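Thiazoline oxidase/subtilisin-like protease (Prochloron didemni, PDB 4H6X) acts as a subtilisin-like protease in patellamide maturation, probably cleaving its precursor peptide and closing the released segment into a ring by transamidation. Local coordinates at residues 37-42 / 108-113; 45-50 / 263-268. All blocks are in the same frame, centred on the assembly; numbering follows the deposited sequence.

Interaction 1. Residues 37-42 / 108-113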
loop_
_atom_site.group_PDB
_atom_site.type_symbol
_atom_site.label_atom_id
_atom_site.label_comp_id
_atom_site.label_asym_id
_atom_site.label_seq_id
_atom_site.Cartn_x
_atom_site.Cartn_y
_atom_site.Cartn_z
ATOM N N ILE A 37 3.360 7.526 -1.024
ATOM C CA ILE A 37 3.925 6.195 -1.150
ATOM C C ILE A 37 5.429 6.296 -1.349
ATOM O O ILE A 37 5.913 6.799 -2.384
ATOM C CB ILE A 37 3.273 5.426 -2.328
ATOM C CG1 ILE A 37 1.759 5.278 -2.090
ATOM C CG2 ILE A 37 3.923 4.064 -2.531
ATOM C CD1 ILE A 37 1.013 4.684 -3.286
ATOM N N ILE A 38 6.153 5.830 -0.337
ATOM C CA ILE A 38 7.603 5.774 -0.368
ATOM C C ILE A 38 8.001 4.393 -0.872
ATOM O O ILE A 38 7.948 3.388 -0.135
ATOM C CB ILE A 38 8.215 6.117 1.017
ATOM C CG1 ILE A 38 7.773 7.531 1.444
ATOM C CG2 ILE A 38 9.736 5.946 0.994
ATOM C CD1 ILE A 38 8.193 7.934 2.859
ATOM N N ASP A 39 8.388 4.337 -2.149
ATOM C CA ASP A 39 8.636 3.055 -2.813
ATOM C C ASP A 39 9.425 3.375 -4.082
ATOM O O ASP A 39 10.067 4.427 -4.152
ATOM C CB ASP A 39 7.285 2.378 -3.138
ATOM C CG ASP A 39 7.404 0.867 -3.391
ATOM O OD1 ASP A 39 8.472 0.376 -3.833
ATOM O OD2 ASP A 39 6.388 0.168 -3.191
ATOM N N GLY A 40 9.376 2.493 -5.075
ATOM C CA GLY A 40 10.021 2.759 -6.378
ATOM C C GLY A 40 9.217 3.696 -7.265
ATOM O O GLY A 40 8.299 4.394 -6.808
ATOM N N ASP A 41 9.565 3.696 -8.548
ATOM C CA ASP A 41 8.979 4.578 -9.535
ATOM C C ASP A 41 7.940 3.802 -10.363
ATOM O O ASP A 41 8.308 2.960 -11.180
ATOM C CB ASP A 41 10.090 5.140 -10.441
ATOM C CG ASP A 41 9.604 6.236 -11.365
ATOM O OD1 ASP A 41 8.433 6.629 -11.283
ATOM O OD2 ASP A 41 10.408 6.719 -12.187
ATOM N N PRO A 42 6.643 4.094 -10.157
ATOM C CA PRO A 42 5.564 3.386 -10.830
ATOM C C PRO A 42 5.339 3.897 -12.253
ATOM O O PRO A 42 5.788 4.992 -12.615
ATOM C CB PRO A 42 4.347 3.729 -9.968
ATOM C CG PRO A 42 4.629 5.111 -9.528
ATOM C CD PRO A 42 6.121 5.153 -9.277
ATOM N N ASP A 108 8.819 -2.243 -9.942
ATOM C CA ASP A 108 7.748 -3.204 -10.159
ATOM C C ASP A 108 6.816 -3.209 -8.933
ATOM O O ASP A 108 5.593 -3.188 -9.063
ATOM C CB ASP A 108 8.342 -4.599 -10.385
ATOM C CG ASP A 108 7.286 -5.667 -10.530
ATOM O OD1 ASP A 108 6.778 -5.826 -11.652
ATOM O OD2 ASP A 108 6.975 -6.348 -9.528
ATOM N N HIS A 109 7.428 -3.227 -7.752
ATOM C CA HIS A 109 6.708 -3.232 -6.477
ATOM C C HIS A 109 5.842 -1.966 -6.332
ATOM O O HIS A 109 4.673 -2.029 -5.936
ATOM C CB HIS A 109 7.737 -3.353 -5.351
ATOM C CG HIS A 109 7.140 -3.559 -4.003
ATOM N ND1 HIS A 109 6.761 -2.511 -3.189
ATOM C CD2 HIS A 109 6.880 -4.691 -3.308
ATOM C CE1 HIS A 109 6.273 -2.991 -2.060
ATOM N NE2 HIS A 109 6.330 -4.311 -2.112
ATOM N N ALA A 110 6.416 -0.821 -6.695
ATOM C CA ALA A 110 5.710 0.445 -6.720
ATOM C C ALA A 110 4.478 0.410 -7.622
ATOM O O ALA A 110 3.440 0.942 -7.249
ATOM C CB ALA A 110 6.644 1.569 -7.159
ATOM N N CYS A 111 4.590 -0.202 -8.805
ATOM C CA CYS A 111 3.421 -0.276 -9.706
ATOM C C CYS A 111 2.304 -1.060 -9.059
ATOM O O CYS A 111 1.143 -0.675 -9.141
ATOM C CB CYS A 111 3.742 -0.948 -11.041
ATOM S SG CYS A 111 4.797 0.006 -12.145
ATOM N N HIS A 112 2.678 -2.185 -8.463
ATOM C CA HIS A 112 1.737 -3.094 -7.849
ATOM C C HIS A 112 1.052 -2.418 -6.656
ATOM O O HIS A 112 -0.176 -2.350 -6.595
ATOM C CB HIS A 112 2.456 -4.364 -7.390
ATOM C CG HIS A 112 1.563 -5.557 -7.299
ATOM N ND1 HIS A 112 0.783 -5.819 -6.195
ATOM C CD2 HIS A 112 1.313 -6.556 -8.185
ATOM C CE1 HIS A 112 0.099 -6.933 -6.396
ATOM N NE2 HIS A 112 0.405 -7.402 -7.594
ATOM N N VAL A 113 1.864 -1.945 -5.714
ATOM C CA VAL A 113 1.371 -1.285 -4.493
ATOM C C VAL A 113 0.466 -0.104 -4.839
ATOM O O VAL A 113 -0.618 0.001 -4.310
ATOM C CB VAL A 113 2.558 -0.855 -3.588
ATOM C CG1 VAL A 113 2.159 0.231 -2.593
ATOM C CG2 VAL A 113 3.092 -2.071 -2.861
#
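Both oxygens of Asp39 face ND1 of His109, but unequally: OD2 receives the strong bond, 2.7 Å from ND1, while OD1 takes a long, weak one. With Ser274 OG bonded to NE2 on the other side of the ring, this is consistent with the Asp-His-Ser triad of subtilisins, whose aspartate comes from a central strand of the parallel sheet and whose histidine comes from a helix packed against it, here 34-39 and 101-118. OD2 uses its syn lone pair and lies in the imidazole plane. The N-H···O angle is 151°, and the carboxylate is turned 49° from the ring. The CG of Asp39 stands anti to its backbone N (chi1 -161°), which puts CG on the helix side, close to Ala110. OD1 is also held by Gly40 N at 2.6 Å, on its anti side, a second bond that limits rotation of the group. An alanine in place of Asp39 would probably leave ND1 of His109 without this acceptor and the ring freer to turn, with Gly40 N losing its mate as well. Small residues suit the close approach beside the Asp39-His109 pair: Ala110 CB sits 3.3 Å from Gly40 O, so a bare methyl faces a residue with no side chain. Farther along the helix, Val113 CB lies 4.0 Å from Asp39 OD2, and its CG1 meets Ile37 CG2 at 4.2 Å, giving the buried carboxylate an apolar flank. At the other end of the contact the rigid ring of Pro42 lies over the helix, its CD touching Ala110 CB and its CA 3.7 Å from Cys111 SG.

Interaction 2. Residues 45-50 / 263-268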
loop_
_atom_site.group_PDB
_atom_site.type_symbol
_atom_site.label_atom_id
_atom_site.label_comp_id
_atom_site.label_asym_id
_atom_site.label_seq_id
_atom_site.Cartn_x
_atom_site.Cartn_y
_atom_site.Cartn_z
ATOM N N THR A 45 1.735 5.273 -17.264
ATOM C CA THR A 45 1.067 5.023 -18.555
ATOM C C THR A 45 0.026 3.901 -18.470
ATOM O O THR A 45 -0.751 3.720 -19.398
ATOM C CB THR A 45 2.053 4.700 -19.707
ATOM O OG1 THR A 45 2.713 3.447 -19.461
ATOM C CG2 THR A 45 3.084 5.800 -19.884
ATOM N N LEU A 46 -0.001 3.153 -17.367
ATOM C CA LEU A 46 -0.976 2.059 -17.230
ATOM C C LEU A 46 -2.387 2.592 -17.044
ATOM O O LEU A 46 -2.598 3.557 -16.299
ATOM C CB LEU A 46 -0.599 1.115 -16.092
ATOM C CG LEU A 46 0.844 0.606 -16.124
ATOM C CD1 LEU A 46 1.123 -0.335 -14.962
ATOM C CD2 LEU A 46 1.165 -0.070 -17.452
ATOM N N SER A 47 -3.354 1.964 -17.719
ATOM C CA SER A 47 -4.730 2.466 -17.737
ATOM C C SER A 47 -5.379 2.484 -16.356
ATOM O O SER A 47 -6.255 3.303 -16.102
ATOM C CB SER A 47 -5.609 1.690 -18.733
ATOM O OG SER A 47 -5.653 0.300 -18.429
ATOM N N CYS A 48 -4.934 1.606 -15.459
ATOM C CA CYS A 48 -5.447 1.611 -14.087
ATOM C C CYS A 48 -5.237 2.945 -13.368
ATOM O O CYS A 48 -5.925 3.232 -12.395
ATOM C CB CYS A 48 -4.874 0.448 -13.278
ATOM S SG CYS A 48 -3.099 0.551 -12.956
ATOM N N PHE A 49 -4.294 3.753 -13.851
ATOM C CA PHE A 49 -4.053 5.081 -13.304
ATOM C C PHE A 49 -4.753 6.189 -14.087
ATOM O O PHE A 49 -4.738 7.349 -13.677
ATOM C CB PHE A 49 -2.553 5.357 -13.179
ATOM C CG PHE A 49 -1.836 4.369 -12.302
ATOM C CD1 PHE A 49 -0.684 3.726 -12.744
ATOM C CD2 PHE A 49 -2.330 4.065 -11.031
ATOM C CE1 PHE A 49 -0.032 2.804 -11.936
ATOM C CE2 PHE A 49 -1.682 3.142 -10.218
ATOM C CZ PHE A 49 -0.534 2.509 -10.672
ATOM N N GLU A 50 -5.393 5.817 -15.198
ATOM C CA GLU A 50 -6.174 6.763 -16.003
ATOM C C GLU A 50 -7.351 7.352 -15.211
ATOM O O GLU A 50 -8.333 6.674 -14.923
ATOM C CB GLU A 50 -6.666 6.074 -17.288
ATOM C CG GLU A 50 -7.656 6.889 -18.096
ATOM C CD GLU A 50 -7.024 8.127 -18.671
ATOM O OE1 GLU A 50 -6.287 7.998 -19.669
ATOM O OE2 GLU A 50 -7.266 9.221 -18.118
ATOM N N CYS A 263 4.935 -1.391 -17.828
ATOM C CA CYS A 263 5.039 -1.522 -19.294
ATOM C C CYS A 263 4.023 -2.451 -19.949
ATOM O O CYS A 263 4.144 -2.762 -21.135
ATOM C CB CYS A 263 6.449 -1.936 -19.709
ATOM S SG CYS A 263 7.720 -0.772 -19.199
ATOM N N THR A 264 3.032 -2.894 -19.187
ATOM C CA THR A 264 2.003 -3.754 -19.741
ATOM C C THR A 264 0.669 -3.574 -19.041
ATOM O O THR A 264 0.615 -3.218 -17.869
ATOM C CB THR A 264 2.397 -5.245 -19.763
ATOM O OG1 THR A 264 1.285 -6.007 -20.239
ATOM C CG2 THR A 264 2.772 -5.755 -18.367
ATOM N N GLU A 265 -0.403 -3.844 -19.776
ATOM C CA GLU A 265 -1.743 -3.734 -19.232
ATOM C C GLU A 265 -2.152 -4.968 -18.440
ATOM O O GLU A 265 -3.111 -4.907 -17.673
ATOM C CB GLU A 265 -2.759 -3.421 -20.336
ATOM C CG GLU A 265 -2.701 -1.979 -20.808
ATOM C CD GLU A 265 -3.045 -0.973 -19.708
ATOM O OE1 GLU A 265 -3.969 -1.231 -18.900
ATOM O OE2 GLU A 265 -2.398 0.086 -19.664
ATOM N N GLU A 266 -1.412 -6.062 -18.602
ATOM C CA GLU A 266 -1.724 -7.319 -17.917
ATOM C C GLU A 266 -1.316 -7.278 -16.436
ATOM O O GLU A 266 -0.155 -7.029 -16.119
ATOM C CB GLU A 266 -1.047 -8.501 -18.624
ATOM C CG GLU A 266 -1.389 -9.883 -18.075
ATOM C CD GLU A 266 -0.657 -11.019 -18.801
ATOM O OE1 GLU A 266 0.131 -10.750 -19.741
ATOM O OE2 GLU A 266 -0.871 -12.196 -18.433
ATOM N N PRO A 267 -2.277 -7.518 -15.528
ATOM C CA PRO A 267 -1.941 -7.517 -14.102
ATOM C C PRO A 267 -1.312 -8.829 -13.652
ATOM O O PRO A 267 -1.248 -9.778 -14.428
ATOM C CB PRO A 267 -3.294 -7.292 -13.423
ATOM C CG PRO A 267 -4.305 -7.802 -14.395
ATOM C CD PRO A 267 -3.735 -7.559 -15.761
ATOM N N VAL A 268 -0.836 -8.872 -12.411
ATOM C CA VAL A 268 -0.185 -10.063 -11.874
ATOM C C VAL A 268 -0.516 -10.197 -10.391
ATOM O O VAL A 268 -0.659 -9.195 -9.690
ATOM C CB VAL A 268 1.354 -10.049 -12.116
ATOM C CG1 VAL A 268 2.045 -8.879 -11.404
ATOM C CG2 VAL A 268 1.985 -11.373 -11.721
HETATM O O HOH W 1 -1.096 1.650 -21.176
HETATM O O HOH W 2 -3.395 -0.962 -16.081
#
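The carboxylate of Glu265 reaches across to Ser47 and meets both its backbone and its hydroxyl. OE2 accepts from Ser47 N at 2.9 Å through its syn lone pair, and OE1 takes a weak, longer bond from the same N-H. OE1 also faces Ser47 OG, but the modelled separation of 2.3 Å is so short that its exact value is doubtful. Glutamate is long enough for this reach. Its chain bends at chi2 (-63°), which turns CD back from an extended course, and the head ends beside the first residue of the 3-10 turn 47-49. Water-mediated bonds complete the hold. One water gives a hydrogen to Thr45 O at 2.8 Å and another to Glu265 OE2. A second donates to OE1 and accepts from Cys48 N at 3.1 Å, so the one carboxylate engages Ser47 N directly and Thr45 O and Cys48 N through water. The remaining contact is van der Waals: Leu46 CD2 lies against the backbone of 263-268, 3.2 Å from Thr264 O. Leucine suits this buried place, where its side chain also touches Ala260. Within 263-268, Thr264 OG1 accepts from Glu266 N at 3.2 Å, forming an ST turn that ties down the backbone on both sides of Glu265. Overall, this is a surface contact between two loops of the subtilisin fold, where the carboxylate of Glu265 binds the N-H that begins the 3-10 segment of the other loop and so joins the connection between strands 34-39 and 53-56 to the loop of the hairpin 257-259/268-270.

The centres of the two interactions are 13 Å apart, and the same chain passages feed both. Segment 37-42 leads into 45-50, so the loop leaving the probable catalytic aspartate runs outward from the buried contact to the surface one. Helix 101-118 links them: Cys111 O packs at 3.9 Å from Phe49 CZ, and His112 NE2 is 3.0 Å from Val268 O, a probable hydrogen bond. Val268 opens the short strand 268-270, soon followed by helix 273-293, which carries Ser274. Interaction 1 therefore holds the Asp-His part of the likely active site, while interaction 2 joins surface loops on the chain leading from Asp39 and toward Ser274.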